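Local coordinates for pyridine nucleotide-disulphide oxidoreductase dimerisation region (Escherichia coli BL21, PDB 6KYY), which is a hypochlorous acid-induced, FAD-binding flavoprotein disulfide reductase that probably helps the bacterium resist reactive chlorine species, at residues E128-A136 with N293-T301. Sequence-based numbering, arbitrary orientation.
Sequences EKIFINTGA and NIWAMGDVT. With FAD (flavin-adenine dinucleotide), chain N.
Strands 130-132 and 294-296 run parallel at 22°, with Phe131 beside Trp295 in register. Four backbone hydrogen bonds join the two segments, from Ile130 N to Asn293 O through to Met297 N to Ile132 O. The Phe131 and Trp295 rings leave the sheet on the same face, their planes tilted by 24° and displaced, so overlap is slight. Phe131 CE2 lies over one face of the indole, toward its rim, 3.4 Å from Trp295 CE3. Lys129 lays its aliphatic chain alongside the same indole, with CB 3.5 Å from Trp295 CZ3. The Met297 chain bends at its last torsion (chi3 -50°), which brings CE to 3.6 Å from Phe131 CB. Helices 20-31 and 307-321 pack on this face. On the other face, Ile132 CG2 meets Val300 CG1 at 3.8 Å. Past the strands, Asn133 ND2 donates to Met297 O (3.1 Å) from above the carbonyl plane and, weakly, to FAD O1P, while its OD1 accepts from Gly22 N. Asp299 N donates to FAD O2P (2.8 Å). Asp299 OD2 accepts from FAD O3' (2.9 Å). The paired strands belong to the FAD-binding Rossmann-type domain. The N-H donors after them probably stabilise the negative pyrophosphate without a counter-charge, while a carboxylate holds one ribityl hydroxyl.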
ATOM      1  N   GLU B 128      13.450 -33.505  23.134  1.00 28.69           N
ATOM      2  CA  GLU B 128      13.652 -34.432  22.025  1.00 27.64           C
ATOM      3  C   GLU B 128      14.183 -33.699  20.801  1.00 35.88           C
ATOM      4  O   GLU B 128      15.088 -34.189  20.115  1.00 20.15           O
ATOM      5  CB  GLU B 128      12.342 -35.147  21.694  1.00 28.16           C
ATOM      6  CG  GLU B 128      12.155 -36.483  22.389  1.00 35.51           C
ATOM      7  CD  GLU B 128      10.722 -36.974  22.327  1.00 41.47           C
ATOM      8  OE1 GLU B 128      10.426 -38.029  22.926  1.00 59.37           O
ATOM      9  OE2 GLU B 128       9.889 -36.304  21.681  1.00 27.37           O
ATOM     10  N   LYS B 129      13.621 -32.529  20.508  1.00 17.69           N
ATOM     11  CA  LYS B 129      14.122 -31.621  19.489  1.00 15.58           C
ATOM     12  C   LYS B 129      14.226 -30.232  20.098  1.00 15.77           C
ATOM     13  O   LYS B 129      13.387 -29.843  20.915  1.00 24.34           O
ATOM     14  CB  LYS B 129      13.207 -31.583  18.256  1.00 21.40           C
ATOM     15  CG  LYS B 129      12.649 -32.932  17.829  1.00 19.06           C
ATOM     16  CD  LYS B 129      11.851 -32.802  16.541  1.00 22.77           C
ATOM     17  CE  LYS B 129      11.494 -34.160  15.958  1.00 21.97           C
ATOM     18  NZ  LYS B 129      12.121 -35.281  16.712  1.00 25.01           N
ATOM     19  N   ILE B 130      15.261 -29.491  19.713  1.00 21.90           N
ATOM     20  CA  ILE B 130      15.484 -28.141  20.217  1.00 28.98           C
ATOM     21  C   ILE B 130      15.680 -27.206  19.033  1.00 25.77           C
ATOM     22  O   ILE B 130      16.361 -27.550  18.062  1.00 29.60           O
ATOM     23  CB  ILE B 130      16.691 -28.079  21.179  1.00 21.78           C
ATOM     24  CG1 ILE B 130      16.597 -29.195  22.222  1.00 33.63           C
ATOM     25  CG2 ILE B 130      16.756 -26.726  21.865  1.00 27.91           C
ATOM     26  CD1 ILE B 130      17.806 -29.303  23.121  1.00 26.58           C
ATOM     27  N   PHE B 131      15.079 -26.020  19.115  1.00 22.27           N
ATOM     28  CA  PHE B 131      15.064 -25.056  18.018  1.00 15.68           C
ATOM     29  C   PHE B 131      15.625 -23.733  18.524  1.00 18.90           C
ATOM     30  O   PHE B 131      15.024 -23.090  19.392  1.00 19.37           O
ATOM     31  CB  PHE B 131      13.648 -24.882  17.468  1.00 13.93           C
ATOM     32  CG  PHE B 131      12.969 -26.179  17.115  1.00 24.87           C
ATOM     33  CD1 PHE B 131      12.305 -26.918  18.082  1.00 23.94           C
ATOM     34  CD2 PHE B 131      12.993 -26.657  15.816  1.00 17.81           C
ATOM     35  CE1 PHE B 131      11.683 -28.109  17.759  1.00 19.68           C
ATOM     36  CE2 PHE B 131      12.372 -27.848  15.487  1.00 21.64           C
ATOM     37  CZ  PHE B 131      11.717 -28.575  16.461  1.00 25.95           C
ATOM     38  N   ILE B 132      16.768 -23.328  17.979  1.00 12.77           N
ATOM     39  CA  ILE B 132      17.430 -22.095  18.393  1.00  7.75           C
ATOM     40  C   ILE B 132      16.786 -20.919  17.666  1.00 14.82           C
ATOM     41  O   ILE B 132      16.730 -20.893  16.433  1.00 21.46           O
ATOM     42  CB  ILE B 132      18.938 -22.162  18.116  1.00  8.58           C
ATOM     43  CG1 ILE B 132      19.588 -23.248  18.975  1.00 11.96           C
ATOM     44  CG2 ILE B 132      19.588 -20.808  18.366  1.00 13.79           C
ATOM     45  CD1 ILE B 132      21.103 -23.222  18.958  1.00 21.99           C
ATOM     46  N   ASN B 133      16.310 -19.939  18.432  1.00 25.27           N
ATOM     47  CA  ASN B 133      15.592 -18.788  17.891  1.00 16.33           C
ATOM     48  C   ASN B 133      15.918 -17.534  18.692  1.00 15.97           C
ATOM     49  O   ASN B 133      15.031 -16.748  19.039  1.00 19.95           O
ATOM     50  CB  ASN B 133      14.084 -19.046  17.879  1.00 14.32           C
ATOM     51  CG  ASN B 133      13.328 -18.071  16.997  1.00 16.61           C
ATOM     52  OD1 ASN B 133      12.120 -17.895  17.144  1.00 13.83           O
ATOM     53  ND2 ASN B 133      14.038 -17.430  16.076  1.00 21.95           N
ATOM     54  N   THR B 134      17.200 -17.324  18.993  1.00 13.84           N
ATOM     55  CA  THR B 134      17.609 -16.250  19.888  1.00 14.87           C
ATOM     56  C   THR B 134      17.776 -14.903  19.195  1.00 13.44           C
ATOM     57  O   THR B 134      17.890 -13.885  19.884  1.00 21.99           O
ATOM     58  CB  THR B 134      18.919 -16.614  20.595  1.00 15.93           C
ATOM     59  OG1 THR B 134      19.896 -17.009  19.624  1.00 18.24           O
ATOM     60  CG2 THR B 134      18.694 -17.754  21.575  1.00 19.28           C
ATOM     61  N   GLY B 135      17.799 -14.867  17.864  1.00 13.39           N
ATOM     62  CA  GLY B 135      17.909 -13.588  17.191  1.00 11.80           C
ATOM     63  C   GLY B 135      19.310 -13.003  17.270  1.00 16.40           C
ATOM     64  O   GLY B 135      20.308 -13.712  17.432  1.00 14.21           O
ATOM     65  N   ALA B 136      19.379 -11.680  17.162  1.00 13.84           N
ATOM     66  CA  ALA B 136      20.637 -10.952  17.078  1.00 14.24           C
ATOM     67  C   ALA B 136      20.763  -9.969  18.240  1.00 31.22           C
ATOM     68  O   ALA B 136      19.898  -9.885  19.117  1.00 28.96           O
ATOM     69  CB  ALA B 136      20.748 -10.221  15.738  1.00 25.75           C
ATOM     70  N   ASN B 293      18.931 -33.161  15.759  1.00 29.07           N
ATOM     71  CA  ASN B 293      17.726 -32.765  16.486  1.00 22.92           C
ATOM     72  C   ASN B 293      17.823 -31.356  17.063  1.00 25.40           C
ATOM     73  O   ASN B 293      17.071 -31.004  17.979  1.00 23.01           O
ATOM     74  CB  ASN B 293      17.381 -33.766  17.595  1.00 22.52           C
ATOM     75  CG  ASN B 293      17.010 -35.130  17.050  1.00 25.01           C
ATOM     76  OD1 ASN B 293      15.972 -35.292  16.407  1.00 27.77           O
ATOM     77  ND2 ASN B 293      17.856 -36.120  17.306  1.00 18.47           N
ATOM     78  N   ILE B 294      18.728 -30.531  16.540  1.00 15.63           N
ATOM     79  CA  ILE B 294      18.838 -29.129  16.925  1.00 18.34           C
ATOM     80  C   ILE B 294      18.695 -28.283  15.668  1.00 18.23           C
ATOM     81  O   ILE B 294      19.445 -28.465  14.700  1.00 16.01           O
ATOM     82  CB  ILE B 294      20.164 -28.825  17.639  1.00 22.14           C
ATOM     83  CG1 ILE B 294      20.203 -29.489  19.020  1.00 31.13           C
ATOM     84  CG2 ILE B 294      20.380 -27.315  17.733  1.00 15.92           C
ATOM     85  CD1 ILE B 294      19.368 -28.791  20.068  1.00 47.94           C
ATOM     86  N   TRP B 295      17.732 -27.368  15.680  1.00 21.30           N
ATOM     87  CA  TRP B 295      17.497 -26.447  14.579  1.00 21.08           C
ATOM     88  C   TRP B 295      17.882 -25.033  14.989  1.00 18.38           C
ATOM     89  O   TRP B 295      17.983 -24.709  16.175  1.00 17.22           O
ATOM     90  CB  TRP B 295      16.027 -26.467  14.142  1.00 18.26           C
ATOM     91  CG  TRP B 295      15.611 -27.677  13.365  1.00 18.81           C
ATOM     92  CD1 TRP B 295      15.406 -27.755  12.019  1.00 20.07           C
ATOM     93  CD2 TRP B 295      15.324 -28.978  13.890  1.00 27.39           C
ATOM     94  NE1 TRP B 295      15.020 -29.025  11.671  1.00 18.30           N
ATOM     95  CE2 TRP B 295      14.961 -29.796  12.802  1.00 19.42           C
ATOM     96  CE3 TRP B 295      15.343 -29.533  15.174  1.00 25.63           C
ATOM     97  CZ2 TRP B 295      14.621 -31.139  12.958  1.00 29.59           C
ATOM     98  CZ3 TRP B 295      15.002 -30.864  15.325  1.00 26.75           C
ATOM     99  CH2 TRP B 295      14.648 -31.653  14.225  1.00 31.42           C
ATOM    100  N   ALA B 296      18.087 -24.185  13.985  1.00 12.57           N
ATOM    101  CA  ALA B 296      18.310 -22.762  14.193  1.00 16.71           C
ATOM    102  C   ALA B 296      17.448 -21.989  13.208  1.00 22.71           C
ATOM    103  O   ALA B 296      17.398 -22.329  12.021  1.00 16.15           O
ATOM    104  CB  ALA B 296      19.783 -22.391  14.023  1.00 14.09           C
ATOM    105  N   MET B 297      16.768 -20.957  13.701  1.00 15.64           N
ATOM    106  CA  MET B 297      15.876 -20.154  12.883  1.00  8.52           C
ATOM    107  C   MET B 297      16.101 -18.681  13.183  1.00 10.18           C
ATOM    108  O   MET B 297      16.400 -18.301  14.317  1.00 16.11           O
ATOM    109  CB  MET B 297      14.404 -20.512  13.134  1.00 10.30           C
ATOM    110  CG  MET B 297      13.987 -21.882  12.629  1.00 14.96           C
ATOM    111  SD  MET B 297      12.470 -22.455  13.415  1.00 16.72           S
ATOM    112  CE  MET B 297      12.866 -22.189  15.140  1.00 11.60           C
ATOM    113  N   GLY B 298      15.954 -17.857  12.154  1.00 10.68           N
ATOM    114  CA  GLY B 298      16.013 -16.420  12.325  1.00 10.65           C
ATOM    115  C   GLY B 298      17.414 -15.854  12.197  1.00 20.00           C
ATOM    116  O   GLY B 298      18.332 -16.463  11.639  1.00 17.93           O
ATOM    117  N   ASP B 299      17.574 -14.648  12.749  1.00 19.94           N
ATOM    118  CA  ASP B 299      18.818 -13.897  12.624  1.00 18.64           C
ATOM    119  C   ASP B 299      20.002 -14.582  13.292  1.00 19.48           C
ATOM    120  O   ASP B 299      21.144 -14.167  13.061  1.00 20.27           O
ATOM    121  CB  ASP B 299      18.638 -12.494  13.206  1.00 15.77           C
ATOM    122  CG  ASP B 299      17.371 -11.819  12.716  1.00 25.52           C
ATOM    123  OD1 ASP B 299      16.832 -12.247  11.674  1.00 25.73           O
ATOM    124  OD2 ASP B 299      16.915 -10.862  13.376  1.00 29.06           O
ATOM    125  N   VAL B 300      19.769 -15.607  14.113  1.00 18.44           N
ATOM    126  CA  VAL B 300      20.867 -16.373  14.689  1.00 26.13           C
ATOM    127  C   VAL B 300      21.577 -17.233  13.654  1.00 17.72           C
ATOM    128  O   VAL B 300      22.653 -17.771  13.937  1.00 21.83           O
ATOM    129  CB  VAL B 300      20.349 -17.241  15.855  1.00 19.11           C
ATOM    130  CG1 VAL B 300      19.742 -18.535  15.336  1.00 16.65           C
ATOM    131  CG2 VAL B 300      21.461 -17.524  16.847  1.00 12.00           C
ATOM    132  N   THR B 301      21.007 -17.366  12.459  1.00 26.55           N
ATOM    133  CA  THR B 301      21.592 -18.150  11.380  1.00 22.27           C
ATOM    134  C   THR B 301      22.621 -17.376  10.569  1.00 20.49           C
ATOM    135  O   THR B 301      23.261 -17.960   9.689  1.00 28.39           O
ATOM    136  CB  THR B 301      20.492 -18.655  10.436  1.00 10.84           C
ATOM    137  OG1 THR B 301      19.655 -17.560  10.047  1.00 14.26           O
ATOM    138  CG2 THR B 301      19.641 -19.712  11.122  1.00 20.09           C
TER
HETATM  139  PA  FAD N 501      13.960 -12.394  17.588  1.00 26.90           P
HETATM  140  O1A FAD N 501      15.186 -11.560  17.586  1.00 24.59           O
HETATM  141  O2A FAD N 501      12.680 -11.699  17.109  1.00 30.08           O
HETATM  142  O5B FAD N 501      13.717 -13.011  19.010  1.00 30.02           O
HETATM  143  C5B FAD N 501      14.784 -13.107  19.977  1.00 23.15           C
HETATM  144  C4B FAD N 501      14.189 -13.453  21.319  1.00 30.17           C
HETATM  145  O4B FAD N 501      14.983 -14.479  21.959  1.00 21.28           O
HETATM  146  C3B FAD N 501      14.094 -12.291  22.309  1.00 22.16           C
HETATM  147  O3B FAD N 501      12.826 -12.282  22.951  1.00 29.01           O
HETATM  148  C2B FAD N 501      15.236 -12.574  23.291  1.00 14.48           C
HETATM  149  O2B FAD N 501      14.947 -12.078  24.593  1.00 14.60           O
HETATM  150  C1B FAD N 501      15.254 -14.098  23.289  1.00 18.94           C
HETATM  151  N9A FAD N 501      16.528 -14.688  23.692  1.00 25.58           N
HETATM  152  C8A FAD N 501      17.778 -14.344  23.250  1.00 25.76           C
HETATM  153  N7A FAD N 501      18.748 -15.045  23.788  1.00 18.69           N
HETATM  154  C5A FAD N 501      18.088 -15.911  24.648  1.00 12.42           C
HETATM  155  C6A FAD N 501      18.547 -16.918  25.519  1.00 13.51           C
HETATM  156  N6A FAD N 501      19.835 -17.236  25.675  1.00 21.58           N
HETATM  157  N1A FAD N 501      17.623 -17.598  26.234  1.00 17.59           N
HETATM  158  C2A FAD N 501      16.334 -17.285  26.083  1.00 15.74           C
HETATM  159  N3A FAD N 501      15.785 -16.358  25.295  1.00 20.97           N
HETATM  160  C4A FAD N 501      16.720 -15.702  24.599  1.00 21.72           C
HETATM  161  N1  FAD N 501      12.680  -6.806   9.952  1.00 27.18           N
HETATM  162  C2  FAD N 501      11.826  -6.644   8.898  1.00 23.07           C
HETATM  163  O2  FAD N 501      11.431  -7.608   8.231  1.00 37.33           O
HETATM  164  N3  FAD N 501      11.386  -5.377   8.560  1.00 14.82           N
HETATM  165  C4  FAD N 501      11.740  -4.197   9.184  1.00 25.01           C
HETATM  166  O4  FAD N 501      11.272  -3.129   8.796  1.00 35.08           O
HETATM  167  C4X FAD N 501      12.652  -4.379  10.301  1.00 21.44           C
HETATM  168  N5  FAD N 501      13.014  -3.325  10.971  1.00 27.83           N
HETATM  169  C5X FAD N 501      13.878  -3.499  12.039  1.00 30.18           C
HETATM  170  C6  FAD N 501      14.291  -2.377  12.755  1.00 34.83           C
HETATM  171  C7  FAD N 501      15.157  -2.498  13.837  1.00 52.60           C
HETATM  172  C7M FAD N 501      15.582  -1.264  14.588  1.00 34.20           C
HETATM  173  C8  FAD N 501      15.625  -3.768  14.212  1.00 32.28           C
HETATM  174  C8M FAD N 501      16.563  -3.933  15.377  1.00 22.13           C
HETATM  175  C9  FAD N 501      15.216  -4.891  13.498  1.00 25.94           C
HETATM  176  C9A FAD N 501      14.349  -4.765  12.420  1.00 18.71           C
HETATM  177  N10 FAD N 501      13.910  -5.882  11.681  1.00 19.12           N
HETATM  178  C10 FAD N 501      13.062  -5.725  10.612  1.00 18.83           C
HETATM  179  C1' FAD N 501      14.373  -7.236  12.019  1.00 26.43           C
HETATM  180  C2' FAD N 501      13.430  -7.979  12.961  1.00 19.15           C
HETATM  181  O2' FAD N 501      13.364  -7.314  14.222  1.00 27.12           O
HETATM  182  C3' FAD N 501      13.953  -9.401  13.172  1.00 23.91           C
HETATM  183  O3' FAD N 501      14.623  -9.828  11.991  1.00 21.95           O
HETATM  184  C4' FAD N 501      12.872 -10.423  13.526  1.00 30.64           C
HETATM  185  O4' FAD N 501      12.369 -10.150  14.834  1.00 41.87           O
HETATM  186  C5' FAD N 501      13.368 -11.852  13.438  1.00 21.92           C
HETATM  187  O5' FAD N 501      13.995 -12.210  14.686  1.00 20.19           O
HETATM  188  P   FAD N 501      14.179 -13.718  15.104  1.00 20.18           P
HETATM  189  O1P FAD N 501      12.958 -14.528  14.659  1.00 16.75           O
HETATM  190  O2P FAD N 501      15.474 -14.238  14.614  1.00 38.20           O
HETATM  191  O3P FAD N 501      14.177 -13.682  16.690  1.00 30.22           O